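Local coordinates for Spermidine/putrescine ABC transporter, periplasmic binding protein (Treponema pallidum, PDB 2V84), which probably binds polyamines such as spermidine and putrescine and delivers them to an ABC transporter, as periplasmic solute-binding lipoproteins of this family do, at residues 104-109 with 299-304; 129-134 with 245-250; 281-286 with 303-308; 293-298 with 310-315. All blocks are in the same frame, centred on the assembly; numbering follows the deposited sequence.

Three of the four contacts gather round the chain that follows helix 282-292. Interactions 1 and 3 share A303 and A304, their centres lying about 10 Å apart, and P282 touches both F106 and Y305. Interaction 4 meets interaction 1 through K108, whose NZ bonds S296 O at 2.7 Å, and meets interaction 3 through Q306, whose NE2 bonds F294 O at 3.0 Å. Interaction 2 belongs to the mixed sheet and joins interaction 4 where T297 OG1 bonds L129 O at 2.6 Å. It also comes nearest the predicted spermidine site: the A132 side chain is about 4 Å from that of E168, against about 10 Å for Y312.

Interaction 1: residues 104-109 with 299-304; sequences VQFIKE and HREAAA
F106 and H299 run alongside each other in the same direction, joining two loops of this solute-binding fold: the one entering helix 109-114 and the one that follows helix 282-292. The two rings are offset, with planes 29° apart and centroids separated by 5.0 Å, and share little overlap. F106 CB lies over one face of the imidazole in a CH-pi contact, 3.6 Å from the H299 ring centroid. H299 CG is anti to its own nitrogen (chi1 -161°), which brings the ring back beneath F106 although the side chain sets out away from it. Its rotation is fixed at both nitrogens: ND1 receives E301 N from 20° outside the ring plane and, more weakly, A302 N, while NE2 bonds L280 O. Y285 stacks on the same imidazole.

The backbones meet in a single bridge between I107 and H299. R300 N donates to F106 O at 2.8 Å, and H299 CA makes a C-H contact with that same oxygen at 3.2 Å. E301 crosses the phenyl ring obliquely, its CG 3.5 Å from F106 CD1. K108, fully extended beyond CG, runs past H299 with CE 3.4 Å from H299 O and carries its ammonium to S296 O and E314. The R300 chain bends at chi3, so that NE makes a weak bond to Q105 O. A water in the guanidinium plane accepts from R300 NH2 at 2.7 Å and also donates to Q105 O, linking the two.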
loop_
_atom_site.group_PDB
_atom_site.type_symbol
_atom_site.label_atom_id
_atom_site.label_comp_id
_atom_site.label_asym_id
_atom_site.label_seq_id
_atom_site.Cartn_x
_atom_site.Cartn_y
_atom_site.Cartn_z
ATOM N N VAL A 104 -8.767 -0.457 -19.092
ATOM C CA VAL A 104 -7.521 0.267 -18.814
ATOM C C VAL A 104 -7.713 1.761 -19.170
ATOM O O VAL A 104 -6.988 2.637 -18.677
ATOM C CB VAL A 104 -6.345 -0.502 -19.521
ATOM C CG1 VAL A 104 -5.897 0.097 -20.875
ATOM C CG2 VAL A 104 -5.243 -0.910 -18.590
ATOM N N GLN A 105 -8.723 2.049 -19.990
ATOM C CA GLN A 105 -9.066 3.431 -20.319
ATOM C C GLN A 105 -9.651 4.209 -19.130
ATOM O O GLN A 105 -9.842 5.422 -19.212
ATOM C CB GLN A 105 -10.001 3.483 -21.534
ATOM C CG GLN A 105 -9.308 3.150 -22.845
ATOM C CD GLN A 105 -8.031 3.941 -23.048
ATOM O OE1 GLN A 105 -8.063 5.162 -23.209
ATOM N NE2 GLN A 105 -6.899 3.249 -23.041
ATOM N N PHE A 106 -9.923 3.514 -18.027
ATOM C CA PHE A 106 -10.439 4.180 -16.824
ATOM C C PHE A 106 -9.335 4.645 -15.870
ATOM O O PHE A 106 -9.623 5.254 -14.824
ATOM C CB PHE A 106 -11.406 3.264 -16.092
ATOM C CG PHE A 106 -12.644 2.953 -16.868
ATOM C CD1 PHE A 106 -13.357 3.965 -17.495
ATOM C CD2 PHE A 106 -13.114 1.648 -16.953
ATOM C CE1 PHE A 106 -14.516 3.675 -18.213
ATOM C CE2 PHE A 106 -14.265 1.354 -17.652
ATOM C CZ PHE A 106 -14.964 2.364 -18.291
ATOM N N ILE A 107 -8.085 4.361 -16.233
ATOM C CA ILE A 107 -6.936 4.713 -15.396
ATOM C C ILE A 107 -6.703 6.211 -15.594
ATOM O O ILE A 107 -6.492 6.671 -16.717
ATOM C CB ILE A 107 -5.676 3.811 -15.680
ATOM C CG1 ILE A 107 -5.917 2.333 -15.302
ATOM C CG2 ILE A 107 -4.445 4.270 -14.903
ATOM C CD1 ILE A 107 -6.327 2.119 -13.862
ATOM N N LYS A 108 -6.792 6.974 -14.504
ATOM C CA LYS A 108 -6.635 8.436 -14.545
ATOM C C LYS A 108 -5.318 8.828 -15.200
ATOM O O LYS A 108 -4.318 8.169 -15.011
ATOM C CB LYS A 108 -6.688 9.027 -13.127
ATOM C CG LYS A 108 -8.090 9.171 -12.560
ATOM C CD LYS A 108 -8.122 9.706 -11.129
ATOM C CE LYS A 108 -9.574 9.828 -10.666
ATOM N NZ LYS A 108 -9.806 10.329 -9.275
ATOM N N GLU A 109 -5.315 9.922 -15.955
ATOM C CA GLU A 109 -4.071 10.411 -16.567
ATOM C C GLU A 109 -2.987 10.726 -15.520
ATOM O O GLU A 109 -1.793 10.480 -15.755
ATOM C CB GLU A 109 -4.340 11.635 -17.447
ATOM C CG GLU A 109 -3.095 12.179 -18.172
ATOM C CD GLU A 109 -2.270 11.088 -18.873
ATOM O OE1 GLU A 109 -2.846 10.282 -19.644
ATOM O OE2 GLU A 109 -1.036 11.040 -18.647
ATOM N N HIS A 299 -9.042 5.656 -10.739
ATOM C CA HIS A 299 -10.126 5.264 -11.644
ATOM C C HIS A 299 -11.018 6.457 -11.905
ATOM O O HIS A 299 -11.570 7.056 -10.959
ATOM C CB HIS A 299 -10.936 4.124 -11.006
ATOM C CG HIS A 299 -11.764 3.333 -11.974
ATOM N ND1 HIS A 299 -12.935 3.813 -12.529
ATOM C CD2 HIS A 299 -11.614 2.071 -12.454
ATOM C CE1 HIS A 299 -13.459 2.891 -13.315
ATOM N NE2 HIS A 299 -12.677 1.827 -13.288
ATOM N N ARG A 300 -11.188 6.805 -13.177
ATOM C CA ARG A 300 -11.955 8.023 -13.480
ATOM C C ARG A 300 -13.473 7.935 -13.434
ATOM O O ARG A 300 -14.137 8.962 -13.473
ATOM C CB ARG A 300 -11.414 8.816 -14.684
ATOM C CG ARG A 300 -10.817 8.037 -15.792
ATOM C CD ARG A 300 -10.371 8.965 -16.898
ATOM N NE ARG A 300 -10.765 8.430 -18.198
ATOM C CZ ARG A 300 -11.865 8.774 -18.857
ATOM N NH1 ARG A 300 -12.696 9.678 -18.358
ATOM N NH2 ARG A 300 -12.133 8.212 -20.024
ATOM N N GLU A 301 -14.017 6.728 -13.285
ATOM C CA GLU A 301 -15.463 6.548 -13.216
ATOM C C GLU A 301 -15.930 6.130 -11.834
ATOM O O GLU A 301 -17.020 6.512 -11.413
ATOM C CB GLU A 301 -15.926 5.496 -14.234
ATOM C CG GLU A 301 -15.666 5.874 -15.683
ATOM C CD GLU A 301 -16.378 7.133 -16.080
ATOM O OE1 GLU A 301 -17.628 7.079 -16.178
ATOM O OE2 GLU A 301 -15.698 8.169 -16.297
ATOM N N ALA A 302 -15.095 5.375 -11.120
ATOM C CA ALA A 302 -15.561 4.622 -9.963
ATOM C C ALA A 302 -16.194 5.424 -8.819
ATOM O O ALA A 302 -17.090 4.919 -8.143
ATOM C CB ALA A 302 -14.487 3.700 -9.458
ATOM N N ALA A 303 -15.745 6.657 -8.598
ATOM C CA ALA A 303 -16.293 7.482 -7.515
ATOM C C ALA A 303 -17.811 7.733 -7.635
ATOM O O ALA A 303 -18.510 7.834 -6.620
ATOM C CB ALA A 303 -15.525 8.796 -7.396
ATOM N N ALA A 304 -18.300 7.810 -8.870
ATOM C CA ALA A 304 -19.728 8.032 -9.170
ATOM C C ALA A 304 -20.619 6.842 -8.791
ATOM O O ALA A 304 -21.859 6.962 -8.692
ATOM C CB ALA A 304 -19.897 8.348 -10.650
HETATM O O HOH W 1 -10.780 6.984 -21.958
#

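Interaction 2: residues 129-134 with 245-250; sequences LGAAGI and FFIPQD
F246 O accepts a 2.8 Å bond from I134 N and also meets G133 CA, 3.4 Å away, in a C-H contact. The return bond runs from F246 N to I134 O at 2.9 Å, making I134 and F246 an antiparallel hydrogen-bonded pair where strand 243-246 joins strand 125-137 in the mixed sheet. I134 O also takes a C-H contact from F245 CA at 3.2 Å and lies over one face of the F246 ring.

F246 takes the crowded position between its nitrogen and carbonyl carbon (chi1 50°). This folds the phenyl back across the strand pair, and I134 lies over it, with CB above the face, 4.2 Å from the F246 ring centroid. The far end of I134 continues to the proline: CD1 packs 3.7 Å from P248 CG, the two side chains crossing at about a right angle. F245 turns its ring along the backbone of residues 133-134, with CZ 3.6 Å from G133 N, and packs against helix 228-234. At G133 the F245 ring and F246 O pack directly on the main chain.

Beyond G133 the segments diverge; I247 still reaches A131, while A132 faces H225 and M163 and lies near E168 of the predicted spermidine site. Two backbone bonds thus satisfy the polar atoms of the I134-F246 pair within mostly apolar surroundings, so the strands are joined by main-chain hydrogen bonding while their side chains meet through carbon and ring contacts.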
loop_
_atom_site.group_PDB
_atom_site.type_symbol
_atom_site.label_atom_id
_atom_site.label_comp_id
_atom_site.label_asym_id
_atom_site.label_seq_id
_atom_site.Cartn_x
_atom_site.Cartn_y
_atom_site.Cartn_z
ATOM N N LEU A 129 -3.871 2.896 -5.486
ATOM C CA LEU A 129 -2.832 3.823 -5.036
ATOM C C LEU A 129 -3.337 4.431 -3.743
ATOM O O LEU A 129 -4.439 4.988 -3.718
ATOM C CB LEU A 129 -2.626 4.929 -6.085
ATOM C CG LEU A 129 -1.469 5.931 -5.923
ATOM C CD1 LEU A 129 -1.107 6.470 -7.265
ATOM C CD2 LEU A 129 -1.840 7.077 -4.955
ATOM N N GLY A 130 -2.553 4.335 -2.671
ATOM C CA GLY A 130 -2.971 4.979 -1.405
ATOM C C GLY A 130 -1.736 5.327 -0.617
ATOM O O GLY A 130 -0.637 5.398 -1.172
ATOM N N ALA A 131 -1.906 5.551 0.682
ATOM C CA ALA A 131 -0.752 5.837 1.529
ATOM C C ALA A 131 -1.114 5.494 2.943
ATOM O O ALA A 131 -2.276 5.646 3.368
ATOM C CB ALA A 131 -0.336 7.310 1.430
ATOM N N ALA A 132 -0.105 5.034 3.677
ATOM C CA ALA A 132 -0.217 4.891 5.126
ATOM C C ALA A 132 -0.269 6.284 5.702
ATOM O O ALA A 132 0.181 7.255 5.097
ATOM C CB ALA A 132 0.976 4.130 5.691
ATOM N N GLY A 133 -0.827 6.397 6.888
ATOM C CA GLY A 133 -0.847 7.684 7.558
ATOM C C GLY A 133 -0.839 7.458 9.055
ATOM O O GLY A 133 -0.269 6.480 9.543
ATOM N N ILE A 134 -1.456 8.382 9.783
ATOM C CA ILE A 134 -1.439 8.342 11.242
ATOM C C ILE A 134 -2.862 8.487 11.732
ATOM O O ILE A 134 -3.593 9.352 11.254
ATOM C CB ILE A 134 -0.579 9.527 11.823
ATOM C CG1 ILE A 134 0.838 9.518 11.228
ATOM C CG2 ILE A 134 -0.535 9.478 13.368
ATOM C CD1 ILE A 134 1.599 10.837 11.415
ATOM N N PHE A 245 -7.635 10.401 11.340
ATOM C CA PHE A 245 -6.659 9.757 10.501
ATOM C C PHE A 245 -6.249 10.798 9.489
ATOM O O PHE A 245 -7.118 11.450 8.898
ATOM C CB PHE A 245 -7.241 8.525 9.771
ATOM C CG PHE A 245 -6.289 7.933 8.803
ATOM C CD1 PHE A 245 -5.355 6.988 9.216
ATOM C CD2 PHE A 245 -6.245 8.395 7.492
ATOM C CE1 PHE A 245 -4.412 6.525 8.329
ATOM C CE2 PHE A 245 -5.326 7.907 6.604
ATOM C CZ PHE A 245 -4.399 6.977 7.023
ATOM N N PHE A 246 -4.944 10.951 9.290
ATOM C CA PHE A 246 -4.408 11.868 8.282
ATOM C C PHE A 246 -3.121 11.330 7.705
ATOM O O PHE A 246 -2.369 10.631 8.373
ATOM C CB PHE A 246 -4.136 13.268 8.877
ATOM C CG PHE A 246 -3.346 13.241 10.151
ATOM C CD1 PHE A 246 -3.986 13.085 11.377
ATOM C CD2 PHE A 246 -1.972 13.408 10.137
ATOM C CE1 PHE A 246 -3.257 13.046 12.571
ATOM C CE2 PHE A 246 -1.239 13.373 11.310
ATOM C CZ PHE A 246 -1.885 13.189 12.540
ATOM N N ILE A 247 -2.866 11.677 6.452
ATOM C CA ILE A 247 -1.555 11.487 5.856
ATOM C C ILE A 247 -0.927 12.879 5.937
ATOM O O ILE A 247 -1.510 13.826 5.416
ATOM C CB ILE A 247 -1.682 11.027 4.382
ATOM C CG1 ILE A 247 -2.463 9.710 4.300
ATOM C CG2 ILE A 247 -0.295 10.957 3.702
ATOM C CD1 ILE A 247 -3.353 9.566 3.059
ATOM N N PRO A 248 0.238 13.024 6.617
ATOM C CA PRO A 248 0.844 14.335 6.782
ATOM C C PRO A 248 1.037 15.064 5.444
ATOM O O PRO A 248 1.567 14.478 4.494
ATOM C CB PRO A 248 2.186 14.005 7.439
ATOM C CG PRO A 248 1.867 12.772 8.244
ATOM C CD PRO A 248 0.996 11.975 7.328
ATOM N N GLN A 249 0.586 16.316 5.389
ATOM C CA GLN A 249 0.506 17.078 4.135
ATOM C C GLN A 249 1.600 18.136 3.995
ATOM O O GLN A 249 1.742 18.744 2.922
ATOM C CB GLN A 249 -0.881 17.730 3.997
ATOM C CG GLN A 249 -2.059 16.747 3.912
ATOM C CD GLN A 249 -2.084 15.920 2.630
ATOM O OE1 GLN A 249 -2.130 16.458 1.528
ATOM N NE2 GLN A 249 -2.064 14.609 2.774
ATOM N N ASP A 250 2.372 18.360 5.063
ATOM C CA ASP A 250 3.415 19.395 5.050
ATOM C C ASP A 250 4.751 18.895 4.486
ATOM O O ASP A 250 5.700 19.663 4.351
ATOM C CB ASP A 250 3.577 20.047 6.438
ATOM C CG ASP A 250 4.208 19.115 7.474
ATOM O OD1 ASP A 250 3.855 17.906 7.530
ATOM O OD2 ASP A 250 5.049 19.621 8.257
#

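Interaction 3: residues 281-286 with 303-308; sequences EPAHYA and AAYQKK
Y305 lays one face of its ring over P282, the proline in the first turn of helix 282-292. This packs the loop that follows the helix back against its N-terminal turn, on the outer part of the solute-binding fold. P282 CB makes the CH-pi contact, standing 3.7 Å from the Y305 ring centroid and 17° off the ring normal, displaced toward the rim, with CE1 the nearest ring atom. A283 N faces the same side of the ring, and A283 CB lies 3.9 Å from Y305 CD2. The phenol therefore spans two consecutive residues of the helix.

The first torsion of Y305, with CG anti to the carbonyl carbon (chi1 -72°), lays the ring along this turn. It also leaves Y305 CB against the next turn, 3.5 Å from A286 CB. That methyl touches Q306 CG as well, at 3.7 Å from A286 CB.

No hydrogen bond joins residues 281-286 to 303-308, and the contact rests on carbon packing alone. Polar fastening comes from farther along the same helix, where D290 accepts bonds from K307 N, K308 N and Q306 NE2. F106 also packs against P282, so the proline touches two aromatic residues. The Q306 chain, extended beyond CG, passes A286 and carries its NE2 on to bond F294 O.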
loop_
_atom_site.group_PDB
_atom_site.type_symbol
_atom_site.label_atom_id
_atom_site.label_comp_id
_atom_site.label_asym_id
_atom_site.label_seq_id
_atom_site.Cartn_x
_atom_site.Cartn_y
_atom_site.Cartn_z
ATOM N N GLU A 281 -13.967 -2.643 -14.182
ATOM C CA GLU A 281 -15.339 -2.226 -14.472
ATOM C C GLU A 281 -15.770 -1.269 -13.356
ATOM O O GLU A 281 -15.572 -1.586 -12.197
ATOM C CB GLU A 281 -16.270 -3.434 -14.531
ATOM C CG GLU A 281 -17.465 -3.252 -15.448
ATOM C CD GLU A 281 -17.101 -3.177 -16.925
ATOM O OE1 GLU A 281 -16.664 -4.216 -17.500
ATOM O OE2 GLU A 281 -17.295 -2.084 -17.519
ATOM N N PRO A 282 -16.333 -0.097 -13.711
ATOM C CA PRO A 282 -16.631 1.007 -12.779
ATOM C C PRO A 282 -17.370 0.617 -11.504
ATOM O O PRO A 282 -16.974 1.044 -10.412
ATOM C CB PRO A 282 -17.499 1.931 -13.629
ATOM C CG PRO A 282 -16.953 1.735 -14.995
ATOM C CD PRO A 282 -16.711 0.268 -15.087
ATOM N N ALA A 283 -18.440 -0.172 -11.647
ATOM C CA ALA A 283 -19.216 -0.624 -10.492
ATOM C C ALA A 283 -18.457 -1.615 -9.624
ATOM O O ALA A 283 -18.602 -1.612 -8.392
ATOM C CB ALA A 283 -20.551 -1.219 -10.937
ATOM N N HIS A 284 -17.644 -2.448 -10.272
ATOM C CA HIS A 284 -16.864 -3.482 -9.600
ATOM C C HIS A 284 -15.617 -2.919 -8.934
ATOM O O HIS A 284 -15.186 -3.421 -7.892
ATOM C CB HIS A 284 -16.507 -4.587 -10.588
ATOM C CG HIS A 284 -17.695 -5.367 -11.059
ATOM N ND1 HIS A 284 -18.473 -4.968 -12.126
ATOM C CD2 HIS A 284 -18.256 -6.505 -10.591
ATOM C CE1 HIS A 284 -19.450 -5.838 -12.306
ATOM N NE2 HIS A 284 -19.335 -6.786 -11.393
ATOM N N TYR A 285 -15.041 -1.885 -9.544
ATOM C CA TYR A 285 -13.970 -1.119 -8.914
ATOM C C TYR A 285 -14.495 -0.315 -7.729
ATOM O O TYR A 285 -13.867 -0.281 -6.668
ATOM C CB TYR A 285 -13.234 -0.205 -9.893
ATOM C CG TYR A 285 -11.898 0.190 -9.307
ATOM C CD1 TYR A 285 -10.842 -0.720 -9.269
ATOM C CD2 TYR A 285 -11.704 1.447 -8.756
ATOM C CE1 TYR A 285 -9.625 -0.388 -8.723
ATOM C CE2 TYR A 285 -10.486 1.798 -8.190
ATOM C CZ TYR A 285 -9.458 0.873 -8.166
ATOM O OH TYR A 285 -8.244 1.203 -7.607
ATOM N N ALA A 286 -15.664 0.294 -7.895
ATOM C CA ALA A 286 -16.288 1.024 -6.797
ATOM C C ALA A 286 -16.612 0.103 -5.624
ATOM O O ALA A 286 -16.424 0.491 -4.482
ATOM C CB ALA A 286 -17.506 1.750 -7.259
ATOM N N ALA A 303 -15.745 6.657 -8.598
ATOM C CA ALA A 303 -16.293 7.482 -7.515
ATOM C C ALA A 303 -17.811 7.733 -7.635
ATOM O O ALA A 303 -18.510 7.834 -6.620
ATOM C CB ALA A 303 -15.525 8.796 -7.396
ATOM N N ALA A 304 -18.300 7.810 -8.870
ATOM C CA ALA A 304 -19.728 8.032 -9.170
ATOM C C ALA A 304 -20.619 6.842 -8.791
ATOM O O ALA A 304 -21.859 6.962 -8.692
ATOM C CB ALA A 304 -19.897 8.348 -10.650
ATOM N N TYR A 305 -19.964 5.709 -8.574
ATOM C CA TYR A 305 -20.600 4.418 -8.376
ATOM C C TYR A 305 -20.449 3.975 -6.927
ATOM O O TYR A 305 -20.989 2.946 -6.528
ATOM C CB TYR A 305 -19.916 3.388 -9.278
ATOM C CG TYR A 305 -20.210 3.510 -10.761
ATOM C CD1 TYR A 305 -19.559 4.448 -11.553
ATOM C CD2 TYR A 305 -21.119 2.654 -11.378
ATOM C CE1 TYR A 305 -19.823 4.550 -12.913
ATOM C CE2 TYR A 305 -21.392 2.747 -12.744
ATOM C CZ TYR A 305 -20.744 3.693 -13.507
ATOM O OH TYR A 305 -21.026 3.771 -14.857
ATOM N N GLN A 306 -19.670 4.734 -6.152
ATOM C CA GLN A 306 -19.366 4.374 -4.771
ATOM C C GLN A 306 -20.529 4.676 -3.819
ATOM O O GLN A 306 -21.245 5.668 -3.980
ATOM C CB GLN A 306 -18.107 5.092 -4.294
ATOM C CG GLN A 306 -16.815 4.528 -4.871
ATOM C CD GLN A 306 -15.584 5.157 -4.244
ATOM O OE1 GLN A 306 -14.946 6.009 -4.838
ATOM N NE2 GLN A 306 -15.266 4.750 -3.029
ATOM N N LYS A 307 -20.690 3.804 -2.828
ATOM C CA LYS A 307 -21.676 3.977 -1.772
ATOM C C LYS A 307 -21.030 4.487 -0.480
ATOM O O LYS A 307 -21.726 4.965 0.410
ATOM C CB LYS A 307 -22.416 2.655 -1.496
ATOM C CG LYS A 307 -23.034 1.958 -2.716
ATOM C CD LYS A 307 -24.141 2.779 -3.349
ATOM C CE LYS A 307 -24.926 1.975 -4.387
ATOM N NZ LYS A 307 -24.106 1.708 -5.610
ATOM N N LYS A 308 -19.707 4.381 -0.375
ATOM C CA LYS A 308 -19.017 4.725 0.859
ATOM C C LYS A 308 -18.183 6.009 0.736
ATOM O O LYS A 308 -17.434 6.192 -0.232
ATOM C CB LYS A 308 -18.159 3.543 1.345
ATOM C CG LYS A 308 -17.610 3.709 2.759
ATOM C CD LYS A 308 -17.021 2.423 3.327
ATOM C CE LYS A 308 -16.365 2.688 4.676
ATOM N NZ LYS A 308 -17.289 3.364 5.647
#

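Interaction 4: residues 293-298 with 310-315; sequences GFPSTI and PYYSEH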
loop_
_atom_site.group_PDB
_atom_site.type_symbol
_atom_site.label_atom_id
_atom_site.label_comp_id
_atom_site.label_asym_id
_atom_site.label_seq_id
_atom_site.Cartn_x
_atom_site.Cartn_y
_atom_site.Cartn_z
ATOM N N GLY A 293 -13.141 1.731 2.263
ATOM C CA GLY A 293 -13.234 3.181 2.483
ATOM C C GLY A 293 -12.187 3.960 1.710
ATOM O O GLY A 293 -11.758 5.016 2.136
ATOM N N PHE A 294 -11.769 3.408 0.569
ATOM C CA PHE A 294 -10.785 4.019 -0.302
ATOM C C PHE A 294 -11.420 5.064 -1.210
ATOM O O PHE A 294 -12.576 4.906 -1.620
ATOM C CB PHE A 294 -10.216 2.950 -1.215
ATOM C CG PHE A 294 -9.320 1.953 -0.555
ATOM C CD1 PHE A 294 -8.630 2.242 0.623
ATOM C CD2 PHE A 294 -9.075 0.737 -1.197
ATOM C CE1 PHE A 294 -7.747 1.304 1.168
ATOM C CE2 PHE A 294 -8.187 -0.187 -0.675
ATOM C CZ PHE A 294 -7.534 0.078 0.502
ATOM N N PRO A 295 -10.681 6.144 -1.522
ATOM C CA PRO A 295 -11.118 7.070 -2.564
ATOM C C PRO A 295 -10.705 6.534 -3.920
ATOM O O PRO A 295 -9.852 5.655 -4.002
ATOM C CB PRO A 295 -10.328 8.336 -2.245
ATOM C CG PRO A 295 -9.027 7.800 -1.691
ATOM C CD PRO A 295 -9.406 6.580 -0.901
ATOM N N SER A 296 -11.307 7.051 -4.982
ATOM C CA SER A 296 -10.977 6.575 -6.307
ATOM C C SER A 296 -9.722 7.284 -6.815
ATOM O O SER A 296 -9.791 8.165 -7.664
ATOM C CB SER A 296 -12.162 6.763 -7.272
ATOM O OG SER A 296 -11.975 6.028 -8.476
ATOM N N THR A 297 -8.572 6.883 -6.292
ATOM C CA THR A 297 -7.283 7.471 -6.683
ATOM C C THR A 297 -6.851 7.182 -8.120
ATOM O O THR A 297 -6.169 8.002 -8.724
ATOM C CB THR A 297 -6.164 7.037 -5.725
ATOM O OG1 THR A 297 -6.200 5.614 -5.580
ATOM C CG2 THR A 297 -6.380 7.670 -4.368
ATOM N N ILE A 298 -7.245 6.027 -8.679
ATOM C CA ILE A 298 -6.730 5.640 -10.003
ATOM C C ILE A 298 -7.771 5.603 -11.113
ATOM O O ILE A 298 -7.419 5.520 -12.291
ATOM C CB ILE A 298 -5.994 4.241 -10.008
ATOM C CG1 ILE A 298 -6.986 3.072 -9.898
ATOM C CG2 ILE A 298 -4.915 4.177 -8.934
ATOM C CD1 ILE A 298 -6.372 1.722 -10.190
ATOM N N PRO A 310 -15.052 7.987 1.470
ATOM C CA PRO A 310 -13.680 7.548 1.732
ATOM C C PRO A 310 -13.088 8.090 3.044
ATOM O O PRO A 310 -13.450 9.177 3.488
ATOM C CB PRO A 310 -12.891 8.094 0.528
ATOM C CG PRO A 310 -13.906 8.426 -0.504
ATOM C CD PRO A 310 -15.138 8.812 0.251
ATOM N N TYR A 311 -12.169 7.319 3.633
ATOM C CA TYR A 311 -11.485 7.688 4.877
ATOM C C TYR A 311 -10.436 8.761 4.664
ATOM O O TYR A 311 -10.045 9.445 5.594
ATOM C CB TYR A 311 -10.854 6.466 5.544
ATOM C CG TYR A 311 -11.882 5.503 6.086
ATOM C CD1 TYR A 311 -12.980 5.971 6.787
ATOM C CD2 TYR A 311 -11.764 4.123 5.890
ATOM C CE1 TYR A 311 -13.936 5.112 7.289
ATOM C CE2 TYR A 311 -12.735 3.242 6.392
ATOM C CZ TYR A 311 -13.806 3.755 7.093
ATOM O OH TYR A 311 -14.770 2.928 7.617
ATOM N N TYR A 312 -9.967 8.878 3.434
ATOM C CA TYR A 312 -9.148 10.003 3.012
ATOM C C TYR A 312 -9.510 10.313 1.557
ATOM O O TYR A 312 -10.120 9.468 0.885
ATOM C CB TYR A 312 -7.665 9.699 3.196
ATOM C CG TYR A 312 -7.165 8.398 2.598
ATOM C CD1 TYR A 312 -6.664 8.355 1.297
ATOM C CD2 TYR A 312 -7.149 7.220 3.345
ATOM C CE1 TYR A 312 -6.185 7.148 0.743
ATOM C CE2 TYR A 312 -6.646 6.006 2.800
ATOM C CZ TYR A 312 -6.177 5.984 1.501
ATOM O OH TYR A 312 -5.666 4.813 0.939
ATOM N N SER A 313 -9.202 11.523 1.086
ATOM C CA SER A 313 -9.514 11.883 -0.302
ATOM C C SER A 313 -8.324 11.597 -1.191
ATOM O O SER A 313 -7.228 11.358 -0.694
ATOM C CB SER A 313 -9.981 13.341 -0.447
ATOM O OG SER A 313 -8.886 14.226 -0.520
ATOM N N GLU A 314 -8.550 11.599 -2.506
ATOM C CA GLU A 314 -7.499 11.320 -3.481
ATOM C C GLU A 314 -6.526 12.487 -3.535
ATOM O O GLU A 314 -5.377 12.331 -3.942
ATOM C CB GLU A 314 -8.086 11.027 -4.880
ATOM C CG GLU A 314 -8.908 12.162 -5.473
ATOM C CD GLU A 314 -8.769 12.282 -6.989
ATOM O OE1 GLU A 314 -7.966 11.532 -7.598
ATOM O OE2 GLU A 314 -9.468 13.146 -7.573
ATOM N N HIS A 315 -7.009 13.661 -3.127
ATOM C CA HIS A 315 -6.198 14.862 -3.102
ATOM C C HIS A 315 -5.148 14.807 -1.988
ATOM O O HIS A 315 -4.177 15.557 -2.019
ATOM C CB HIS A 315 -7.083 16.098 -2.941
ATOM C CG HIS A 315 -8.155 16.207 -3.981
ATOM N ND1 HIS A 315 -7.887 16.521 -5.298
ATOM C CD2 HIS A 315 -9.497 16.028 -3.905
ATOM C CE1 HIS A 315 -9.016 16.538 -5.984
ATOM N NE2 HIS A 315 -10.008 16.249 -5.160
#
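The loop leaving helix 282-292 at G293, a glycine with positive phi, is closed here on residues 310-315 of the same long connection to strand 321-322. Y311 N donates to G293 O at 2.8 Å, with an N-H...O angle of 167°; P310 CA adds a C-H contact to that oxygen. Y311 CD2 packs 3.8 Å from G293 CA.

P295 packs against both Y312 and P310. Its CD lies over one face of the Y312 ring, 4.1 Å from the centroid, and the two side chains cross at about a right angle. P295 CB also meets P310 CB at 3.8 Å. P295 CG presses within 3.3 Å of Y312 O, a buried carbonyl with no polar partner in the model. Y312 CG stands between its nitrogen and carbonyl carbon (chi1 51°), which turns the ring back over the proline and beside F294; the hydroxyl oxygen, Y312 OH, is 3.9 Å from F294 CD1 and bonds Y128 OH. Farther along, the T297 and E314 side chains run antiparallel, with T297 CG2 3.8 Å from E314 CB.

Strand 125-137 meets the loop through Y128, stacked on F294, and L129 O, bonded to T297 OG1; L289 of helix 282-292 touches F294 and S296, and helix 228-234 packs against Y311 and Y312.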